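Local coordinates for protein RNA N6-adenosine-methyltransferase METTL16 (PDB 6M1U) that methylates the N6 position of adenosine in U6 snRNA and other RNAs, using a catalytic part distinct from the vertebrate conserved region described here, which probably supports RNA binding, at residues E29-I38 against I114-V125; D44-V52 against V59-E67. All blocks are in the same frame, centred on the assembly; numbering follows the deposited sequence.

Both contacts belong to one compact domain in which helices pack on an antiparallel five-stranded sheet. Contact 1 lays helix 30-44 on strands 108-119 and 122-131. Contact 2 pairs strands 48-52 and 58-67 as a hairpin at one border of that sheet. Their centres are about 16 Å apart, on opposite sides of the centre of the chain. Helix 30-44 runs on into strand 48-52, and strand 58-67 precedes strand 108-119, so contact 2 is nested in the loop closed by contact 1. Strands 58-67 and 108-119 are neighbours, with probable backbone hydrogen bonds between Ile114 and Leu61 and between Val116 and Val59. The hairpin and the helix-covered centre thus form one continuous sheet.

Contact 1: E29-I38 against I114-V125; sequences EGIVVVTTWI and INVKKEVDDALV
Ile31 lies on Val116 and Lys118, where helix 30-38 crosses strand 114-119. The two run nearly antiparallel, at 154°, and their axes come within 8.0 Å. Ile31 CB starts against Val116 CG1 at 3.9 Å. Ile31 CG2 leans on the next part of the strand, 3.6 Å from Lys118 N, and also faces Ala123 CB at 4.2 Å. CG1 sits between the backbone N and the carbonyl carbon (chi1 62°). From there it carries the tip, Ile31 CD1, to Val116 O, 3.9 Å away.

Val116 is the other centre of the contact. Its CG1 meets Val34 CG1, the two side chains crossing at a slant. Val116 CG2 meets Ile38 CD1 tip to tip at 3.9 Å. Further along, Ile38 CG2 rests on Ile114 CD1. Met13 of helix 10-20 touches Ile31, Val34 and Ala123, and Ile145 of helix 136-153 touches Ile38 and Ile114. This is the hydrophobic core between the helices and the covered face of the antiparallel sheet.

Thr35 slides past Val116 in the opposite direction, with Thr35 OG1 against Val116 CB and CG2. Thr35 OG1 also turns back to the helix and donates to Ile31 O at 2.8 Å. Thr35 N bonds the same oxygen from the opposite face of the carbonyl plane. With an alanine here, Ile31 O would probably lose its second donor and a gap would open beside Val116.

At the surface, Glu29 OE1 and Lys118 NZ stay 4.5 Å apart, too far for a salt bridge. No hydrogen bond joins the segments. Helix and strands are therefore held by apolar packing, and the buried Thr35 hydroxyl is satisfied within its own helix.

Contact 2: D44-V52 against V59-E67; sequences DLKVQHKRV and VSLFLTAIE
Val47 meets Leu63 where the chain leaves helix 30-44, which closes in a Schellman motif at Lys46. Val47 CG1 lies 3.6 Å from Leu63 CD1, the side chains crossing at a slant. CG1 is anti to the backbone N (chi1 166°), and CG2 turns instead to Ala65 CB.

Gln48 opens the strand as a hydrogen-bonded pair with Thr64. Thr64 N gives the firmer bond, 2.9 Å to Gln48 O. The return bond from Gln48 N to Thr64 O is longer, at 3.3 Å. His49 forms a non-hydrogen-bonded pair with Leu63, His49 CB to Leu63 CB at 3.9 Å. The His49 side chain runs beside Leu61, pointing the same way, with ND1 near Leu61 CD2. It also touches Thr43 of helix 30-44.

These strands are the two arms of an antiparallel beta hairpin. Strand 48-52 is the outermost of the sheet within the chain, and strand 58-67 bonds to strand 108-119 on its other side. His49, Arg51, Leu61 and Leu63 share the face that meets the helices. Gln48, Lys50, Phe62 and Thr64 are on the other face.

Lys50 pairs with Phe62 through two backbone bonds. Phe62 N reaches Lys50 O at 2.8 Å. Arg51 then extends along the helix face. Arg51 CG packs on Leu61 CD2 at 3.7 Å, and Val59 CG1 covers one face of the guanidinium, lying off-centre over it. Arg51 NE forms a salt bridge with Glu39 of helix 30-44, which probably steadies the group beside Val59. Val52 CG1 crosses to Phe62 CB at 3.7 Å, while its CG2 rests on Ser60 CB.

Contact 1: E29-I38 against I114-V125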
loop_
_atom_site.group_PDB
_atom_site.type_symbol
_atom_site.label_atom_id
_atom_site.label_comp_id
_atom_site.label_asym_id
_atom_site.label_seq_id
_atom_site.Cartn_x
_atom_site.Cartn_y
_atom_site.Cartn_z
ATOM N N GLU A 29 -3.079 14.056 -7.248
ATOM C CA GLU A 29 -2.045 14.196 -6.189
ATOM C C GLU A 29 -1.091 13.000 -6.256
ATOM O O GLU A 29 -1.441 12.007 -6.913
ATOM C CB GLU A 29 -2.706 14.276 -4.813
ATOM C CG GLU A 29 -3.042 15.691 -4.387
ATOM C CD GLU A 29 -2.137 16.251 -3.305
ATOM O OE1 GLU A 29 -1.147 16.923 -3.653
ATOM O OE2 GLU A 29 -2.425 16.014 -2.117
ATOM N N GLY A 30 0.058 13.099 -5.585
ATOM C CA GLY A 30 1.062 12.018 -5.596
ATOM C C GLY A 30 0.683 10.873 -4.676
ATOM O O GLY A 30 0.847 9.713 -5.087
ATOM N N ILE A 31 0.192 11.188 -3.475
ATOM C CA ILE A 31 -0.197 10.137 -2.488
ATOM C C ILE A 31 -1.462 9.425 -2.980
ATOM O O ILE A 31 -1.617 8.232 -2.676
ATOM C CB ILE A 31 -0.374 10.731 -1.078
ATOM C CG1 ILE A 31 -1.499 11.766 -1.027
ATOM C CG2 ILE A 31 0.936 11.305 -0.568
ATOM C CD1 ILE A 31 -1.589 12.498 0.288
ATOM N N VAL A 32 -2.327 10.133 -3.709
ATOM C CA VAL A 32 -3.577 9.513 -4.239
ATOM C C VAL A 32 -3.180 8.472 -5.288
ATOM O O VAL A 32 -3.688 7.342 -5.224
ATOM C CB VAL A 32 -4.520 10.568 -4.842
ATOM C CG1 VAL A 32 -5.569 9.928 -5.736
ATOM C CG2 VAL A 32 -5.178 11.414 -3.767
ATOM N N VAL A 33 -2.304 8.859 -6.214
ATOM C CA VAL A 33 -1.835 7.936 -7.286
ATOM C C VAL A 33 -1.303 6.663 -6.626
ATOM O O VAL A 33 -1.815 5.578 -6.944
ATOM C CB VAL A 33 -0.756 8.603 -8.158
ATOM C CG1 VAL A 33 0.107 7.574 -8.868
ATOM C CG2 VAL A 33 -1.364 9.572 -9.157
ATOM N N VAL A 34 -0.320 6.813 -5.737
ATOM C CA VAL A 34 0.304 5.661 -5.024
ATOM C C VAL A 34 -0.794 4.785 -4.417
ATOM O O VAL A 34 -0.783 3.570 -4.669
ATOM C CB VAL A 34 1.284 6.146 -3.941
ATOM C CG1 VAL A 34 1.740 5.008 -3.044
ATOM C CG2 VAL A 34 2.476 6.867 -4.544
ATOM N N THR A 35 -1.713 5.392 -3.664
ATOM C CA THR A 35 -2.782 4.637 -3.014
ATOM C C THR A 35 -3.554 3.786 -4.011
ATOM O O THR A 35 -3.787 2.594 -3.772
ATOM C CB THR A 35 -3.731 5.587 -2.295
ATOM O OG1 THR A 35 -3.027 6.247 -1.228
ATOM C CG2 THR A 35 -4.923 4.816 -1.748
ATOM N N THR A 36 -3.949 4.373 -5.144
ATOM C CA THR A 36 -4.686 3.575 -6.117
ATOM C C THR A 36 -3.820 2.486 -6.746
ATOM O O THR A 36 -4.373 1.530 -7.301
ATOM C CB THR A 36 -5.278 4.445 -7.220
ATOM O OG1 THR A 36 -4.223 4.847 -8.086
ATOM C CG2 THR A 36 -5.950 5.684 -6.657
ATOM N N TRP A 37 -2.482 2.605 -6.682
ATOM C CA TRP A 37 -1.650 1.477 -7.087
ATOM C C TRP A 37 -1.593 0.417 -5.995
ATOM O O TRP A 37 -1.598 -0.784 -6.292
ATOM C CB TRP A 37 -0.241 1.925 -7.456
ATOM C CG TRP A 37 -0.103 2.423 -8.858
ATOM C CD1 TRP A 37 0.253 3.696 -9.257
ATOM C CD2 TRP A 37 -0.312 1.677 -10.062
ATOM N NE1 TRP A 37 0.274 3.778 -10.642
ATOM C CE2 TRP A 37 -0.062 2.553 -11.155
ATOM C CE3 TRP A 37 -0.674 0.351 -10.333
ATOM C CZ2 TRP A 37 -0.177 2.142 -12.476
ATOM C CZ3 TRP A 37 -0.783 -0.046 -11.658
ATOM C CH2 TRP A 37 -0.540 0.842 -12.703
ATOM N N ILE A 38 -1.543 0.821 -4.725
ATOM C CA ILE A 38 -1.695 -0.176 -3.666
ATOM C C ILE A 38 -3.063 -0.857 -3.769
ATOM O O ILE A 38 -3.185 -2.076 -3.592
ATOM C CB ILE A 38 -1.473 0.458 -2.282
ATOM C CG1 ILE A 38 -0.047 0.978 -2.161
ATOM C CG2 ILE A 38 -1.656 -0.569 -1.219
ATOM C CD1 ILE A 38 0.165 1.890 -0.974
ATOM N N ILE A 114 -3.497 0.917 6.152
ATOM C CA ILE A 114 -2.447 1.564 5.363
ATOM C C ILE A 114 -2.777 3.045 5.256
ATOM O O ILE A 114 -3.869 3.407 4.790
ATOM C CB ILE A 114 -2.298 0.945 3.963
ATOM C CG1 ILE A 114 -2.256 -0.589 4.018
ATOM C CG2 ILE A 114 -1.021 1.450 3.324
ATOM C CD1 ILE A 114 -1.928 -1.245 2.679
ATOM N N ASN A 115 -1.846 3.889 5.725
ATOM C CA ASN A 115 -1.845 5.324 5.454
ATOM C C ASN A 115 -0.807 5.635 4.382
ATOM O O ASN A 115 0.323 5.137 4.437
ATOM C CB ASN A 115 -1.531 6.150 6.704
ATOM C CG ASN A 115 -2.611 6.050 7.755
ATOM O OD1 ASN A 115 -3.700 5.585 7.470
ATOM N ND2 ASN A 115 -2.320 6.489 8.973
ATOM N N VAL A 116 -1.180 6.451 3.408
ATOM C CA VAL A 116 -0.221 6.976 2.443
ATOM C C VAL A 116 -0.142 8.472 2.695
ATOM O O VAL A 116 -1.082 9.209 2.382
ATOM C CB VAL A 116 -0.617 6.652 0.995
ATOM C CG1 VAL A 116 0.468 7.124 0.069
ATOM C CG2 VAL A 116 -0.851 5.144 0.834
ATOM N N LYS A 117 0.910 8.899 3.393
ATOM C CA LYS A 117 1.019 10.331 3.778
ATOM C C LYS A 117 2.190 11.001 3.058
ATOM O O LYS A 117 3.174 10.310 2.743
ATOM C CB LYS A 117 1.173 10.464 5.295
ATOM C CG LYS A 117 1.174 9.153 6.066
ATOM C CD LYS A 117 1.836 9.260 7.421
ATOM C CE LYS A 117 0.937 9.871 8.473
ATOM N NZ LYS A 117 1.633 10.008 9.773
ATOM N N LYS A 118 1.957 12.265 2.714
ATOM C CA LYS A 118 2.944 13.089 1.997
ATOM C C LYS A 118 3.859 13.623 3.072
ATOM O O LYS A 118 3.422 14.447 3.851
ATOM C CB LYS A 118 2.264 14.262 1.295
ATOM C CG LYS A 118 3.180 15.140 0.464
ATOM C CD LYS A 118 2.448 16.257 -0.246
ATOM C CE LYS A 118 3.375 17.139 -1.052
ATOM N NZ LYS A 118 2.655 18.234 -1.747
ATOM N N GLU A 119 5.062 13.088 3.099
ATOM C CA GLU A 119 6.067 13.481 4.096
ATOM C C GLU A 119 7.190 14.084 3.275
ATOM O O GLU A 119 7.534 13.456 2.270
ATOM C CB GLU A 119 6.522 12.233 4.840
ATOM C CG GLU A 119 7.526 12.493 5.934
ATOM C CD GLU A 119 8.661 11.492 5.900
ATOM O OE1 GLU A 119 9.193 11.257 4.816
ATOM O OE2 GLU A 119 8.998 10.943 6.951
ATOM N N VAL A 120 7.635 15.288 3.638
ATOM C CA VAL A 120 8.703 15.976 2.867
ATOM C C VAL A 120 8.224 16.074 1.427
ATOM O O VAL A 120 7.161 16.646 1.186
ATOM C CB VAL A 120 10.071 15.283 2.958
ATOM C CG1 VAL A 120 11.076 15.971 2.051
ATOM C CG2 VAL A 120 10.571 15.245 4.391
ATOM N N ASP A 121 8.978 15.490 0.510
ATOM C CA ASP A 121 8.596 15.660 -0.888
ATOM C C ASP A 121 7.997 14.362 -1.393
ATOM O O ASP A 121 7.256 14.336 -2.382
ATOM C CB ASP A 121 9.798 16.037 -1.765
ATOM C CG ASP A 121 10.453 17.332 -1.343
ATOM O OD1 ASP A 121 9.813 18.101 -0.591
ATOM O OD2 ASP A 121 11.604 17.584 -1.778
ATOM N N ASP A 122 8.369 13.286 -0.708
ATOM C CA ASP A 122 8.017 11.919 -1.054
ATOM C C ASP A 122 6.735 11.498 -0.339
ATOM O O ASP A 122 6.056 12.300 0.313
ATOM C CB ASP A 122 9.171 10.975 -0.703
ATOM C CG ASP A 122 10.527 11.516 -1.124
ATOM O OD1 ASP A 122 10.786 11.618 -2.346
ATOM O OD2 ASP A 122 11.331 11.839 -0.225
ATOM N N ALA A 123 6.431 10.207 -0.433
ATOM C CA ALA A 123 5.262 9.609 0.188
ATOM C C ALA A 123 5.709 8.630 1.259
ATOM O O ALA A 123 6.543 7.754 1.003
ATOM C CB ALA A 123 4.406 8.878 -0.838
ATOM N N LEU A 124 5.146 8.766 2.449
ATOM C CA LEU A 124 5.357 7.797 3.508
ATOM C C LEU A 124 4.191 6.823 3.514
ATOM O O LEU A 124 3.031 7.239 3.582
ATOM C CB LEU A 124 5.469 8.493 4.859
ATOM C CG LEU A 124 5.979 7.633 6.001
ATOM C CD1 LEU A 124 7.375 7.119 5.673
ATOM C CD2 LEU A 124 5.967 8.444 7.281
ATOM N N VAL A 125 4.495 5.536 3.450
ATOM C CA VAL A 125 3.486 4.488 3.572
ATOM C C VAL A 125 3.591 3.932 4.985
ATOM O O VAL A 125 4.610 3.331 5.337
ATOM C CB VAL A 125 3.680 3.378 2.527
ATOM C CG1 VAL A 125 2.637 2.332 2.694
ATOM C CG2 VAL A 125 3.629 3.929 1.105
#

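Contact 2: D44-V52 against V59-E67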
loop_
_atom_site.group_PDB
_atom_site.type_symbol
_atom_site.label_atom_id
_atom_site.label_comp_id
_atom_site.label_asym_id
_atom_site.label_seq_id
_atom_site.Cartn_x
_atom_site.Cartn_y
_atom_site.Cartn_z
ATOM N N ASP A 44 -5.662 -7.528 -6.631
ATOM C CA ASP A 44 -5.055 -8.655 -7.326
ATOM C C ASP A 44 -4.792 -9.823 -6.383
ATOM O O ASP A 44 -4.912 -10.979 -6.799
ATOM C CB ASP A 44 -3.758 -8.215 -8.021
ATOM C CG ASP A 44 -4.011 -7.265 -9.211
ATOM O OD1 ASP A 44 -5.200 -7.043 -9.573
ATOM O OD2 ASP A 44 -3.019 -6.732 -9.778
ATOM N N LEU A 45 -4.470 -9.551 -5.115
ATOM C CA LEU A 45 -4.374 -10.595 -4.100
ATOM C C LEU A 45 -5.732 -11.007 -3.539
ATOM O O LEU A 45 -5.785 -11.856 -2.634
ATOM C CB LEU A 45 -3.472 -10.154 -2.944
ATOM C CG LEU A 45 -2.133 -9.457 -3.244
ATOM C CD1 LEU A 45 -1.305 -9.287 -1.954
ATOM C CD2 LEU A 45 -1.338 -10.167 -4.337
ATOM N N LYS A 46 -6.824 -10.449 -4.063
ATOM C CA LYS A 46 -8.158 -10.683 -3.514
ATOM C C LYS A 46 -8.179 -10.400 -2.003
ATOM O O LYS A 46 -8.883 -11.032 -1.222
ATOM C CB LYS A 46 -8.646 -12.092 -3.883
ATOM C CG LYS A 46 -8.574 -12.332 -5.419
ATOM C CD LYS A 46 -9.631 -13.290 -5.945
ATOM C CE LYS A 46 -9.018 -14.367 -6.884
ATOM N NZ LYS A 46 -9.832 -15.667 -6.986
ATOM N N VAL A 47 -7.377 -9.430 -1.598
ATOM C CA VAL A 47 -7.456 -8.801 -0.289
ATOM C C VAL A 47 -8.626 -7.826 -0.301
ATOM O O VAL A 47 -8.807 -7.065 -1.256
ATOM C CB VAL A 47 -6.127 -8.077 0.016
ATOM C CG1 VAL A 47 -6.241 -7.119 1.197
ATOM C CG2 VAL A 47 -4.989 -9.077 0.208
ATOM N N GLN A 48 -9.426 -7.841 0.750
ATOM C CA GLN A 48 -10.499 -6.866 0.874
ATOM C C GLN A 48 -9.986 -5.541 1.427
ATOM O O GLN A 48 -9.227 -5.510 2.396
ATOM C CB GLN A 48 -11.582 -7.405 1.799
ATOM C CG GLN A 48 -12.023 -8.795 1.451
ATOM C CD GLN A 48 -12.934 -8.781 0.265
ATOM O OE1 GLN A 48 -13.759 -7.866 0.121
ATOM N NE2 GLN A 48 -12.787 -9.777 -0.615
ATOM N N HIS A 49 -10.435 -4.435 0.843
ATOM C CA HIS A 49 -10.038 -3.150 1.396
ATOM C C HIS A 49 -11.078 -2.089 1.067
ATOM O O HIS A 49 -11.796 -2.197 0.079
ATOM C CB HIS A 49 -8.685 -2.737 0.854
ATOM C CG HIS A 49 -8.627 -2.733 -0.632
ATOM N ND1 HIS A 49 -8.892 -1.608 -1.388
ATOM C CD2 HIS A 49 -8.352 -3.723 -1.512
ATOM C CE1 HIS A 49 -8.780 -1.912 -2.667
ATOM N NE2 HIS A 49 -8.445 -3.185 -2.769
ATOM N N LYS A 50 -11.140 -1.063 1.908
ATOM C CA LYS A 50 -12.020 0.077 1.713
ATOM C C LYS A 50 -11.244 1.310 2.149
ATOM O O LYS A 50 -10.489 1.253 3.122
ATOM C CB LYS A 50 -13.342 -0.034 2.526
ATOM C CG LYS A 50 -14.508 -0.730 1.826
ATOM C CD LYS A 50 -15.624 -1.152 2.824
ATOM C CE LYS A 50 -16.438 -2.470 2.393
ATOM N NZ LYS A 50 -17.290 -3.180 3.491
ATOM N N ARG A 51 -11.441 2.424 1.444
ATOM C CA ARG A 51 -10.917 3.702 1.912
ATOM C C ARG A 51 -11.700 4.228 3.104
ATOM O O ARG A 51 -12.930 4.254 3.094
ATOM C CB ARG A 51 -10.963 4.732 0.808
ATOM C CG ARG A 51 -9.852 4.604 -0.134
ATOM C CD ARG A 51 -10.186 5.493 -1.240
ATOM N NE ARG A 51 -9.234 5.392 -2.314
ATOM C CZ ARG A 51 -8.708 6.433 -2.917
ATOM N NH1 ARG A 51 -9.056 7.654 -2.537
ATOM N NH2 ARG A 51 -7.864 6.230 -3.914
ATOM N N VAL A 52 -10.992 4.707 4.108
ATOM C CA VAL A 52 -11.636 5.141 5.342
ATOM C C VAL A 52 -11.351 6.627 5.520
ATOM O O VAL A 52 -10.371 7.169 4.966
ATOM C CB VAL A 52 -11.174 4.295 6.551
ATOM C CG1 VAL A 52 -11.789 2.917 6.478
ATOM C CG2 VAL A 52 -9.702 4.174 6.533
ATOM N N VAL A 59 -4.087 9.574 2.525
ATOM C CA VAL A 59 -5.156 8.674 2.110
ATOM C C VAL A 59 -4.990 7.355 2.857
ATOM O O VAL A 59 -3.864 6.877 3.021
ATOM C CB VAL A 59 -5.116 8.422 0.598
ATOM C CG1 VAL A 59 -6.284 7.530 0.163
ATOM C CG2 VAL A 59 -5.089 9.730 -0.140
ATOM N N SER A 60 -6.097 6.763 3.313
ATOM C CA SER A 60 -6.039 5.559 4.131
ATOM C C SER A 60 -6.835 4.423 3.506
ATOM O O SER A 60 -7.970 4.619 3.057
ATOM C CB SER A 60 -6.582 5.808 5.539
ATOM O OG SER A 60 -5.954 6.929 6.127
ATOM N N LEU A 61 -6.245 3.230 3.522
ATOM C CA LEU A 61 -6.945 1.985 3.252
ATOM C C LEU A 61 -7.103 1.195 4.539
ATOM O O LEU A 61 -6.139 1.043 5.288
ATOM C CB LEU A 61 -6.163 1.119 2.294
ATOM C CG LEU A 61 -6.019 1.728 0.946
ATOM C CD1 LEU A 61 -5.147 0.760 0.167
ATOM C CD2 LEU A 61 -7.430 1.842 0.412
ATOM N N PHE A 62 -8.293 0.672 4.786
ATOM C CA PHE A 62 -8.467 -0.382 5.773
ATOM C C PHE A 62 -8.559 -1.704 5.023
ATOM O O PHE A 62 -9.340 -1.825 4.069
ATOM C CB PHE A 62 -9.717 -0.180 6.633
ATOM C CG PHE A 62 -9.803 -1.137 7.781
ATOM C CD1 PHE A 62 -10.395 -2.380 7.632
ATOM C CD2 PHE A 62 -9.251 -0.815 9.009
ATOM C CE1 PHE A 62 -10.448 -3.260 8.690
ATOM C CE2 PHE A 62 -9.297 -1.715 10.068
ATOM C CZ PHE A 62 -9.899 -2.920 9.906
ATOM N N LEU A 63 -7.752 -2.685 5.425
ATOM C CA LEU A 63 -7.724 -3.928 4.676
ATOM C C LEU A 63 -7.857 -5.128 5.603
ATOM O O LEU A 63 -7.495 -5.090 6.778
ATOM C CB LEU A 63 -6.465 -4.051 3.805
ATOM C CG LEU A 63 -5.235 -4.444 4.576
ATOM C CD1 LEU A 63 -4.888 -5.894 4.313
ATOM C CD2 LEU A 63 -4.114 -3.536 4.188
ATOM N N THR A 64 -8.405 -6.193 5.041
ATOM C CA THR A 64 -8.696 -7.432 5.743
ATOM C C THR A 64 -8.098 -8.539 4.896
ATOM O O THR A 64 -8.592 -8.802 3.794
ATOM C CB THR A 64 -10.204 -7.617 5.904
ATOM O OG1 THR A 64 -10.715 -6.607 6.775
ATOM C CG2 THR A 64 -10.511 -8.946 6.487
ATOM N N ALA A 65 -7.020 -9.152 5.375
ATOM C CA ALA A 65 -6.436 -10.312 4.722
ATOM C C ALA A 65 -6.686 -11.542 5.584
ATOM O O ALA A 65 -7.042 -11.436 6.759
ATOM C CB ALA A 65 -4.940 -10.122 4.469
ATOM N N ILE A 66 -6.526 -12.720 4.983
ATOM C CA ILE A 66 -6.739 -13.989 5.674
ATOM C C ILE A 66 -5.409 -14.729 5.763
ATOM O O ILE A 66 -4.574 -14.639 4.860
ATOM C CB ILE A 66 -7.826 -14.844 4.987
ATOM C CG1 ILE A 66 -8.248 -15.996 5.906
ATOM C CG2 ILE A 66 -7.338 -15.372 3.663
ATOM C CD1 ILE A 66 -9.758 -16.242 5.953
ATOM N N GLU A 67 -5.185 -15.411 6.877
ATOM C CA GLU A 67 -3.949 -16.140 7.090
ATOM C C GLU A 67 -4.279 -17.574 7.435
ATOM O O GLU A 67 -5.323 -17.851 8.020
ATOM C CB GLU A 67 -3.138 -15.545 8.207
ATOM C CG GLU A 67 -3.875 -15.434 9.515
ATOM C CD GLU A 67 -2.920 -15.359 10.703
ATOM O OE1 GLU A 67 -2.192 -16.369 10.953
ATOM O OE2 GLU A 67 -2.892 -14.281 11.363
#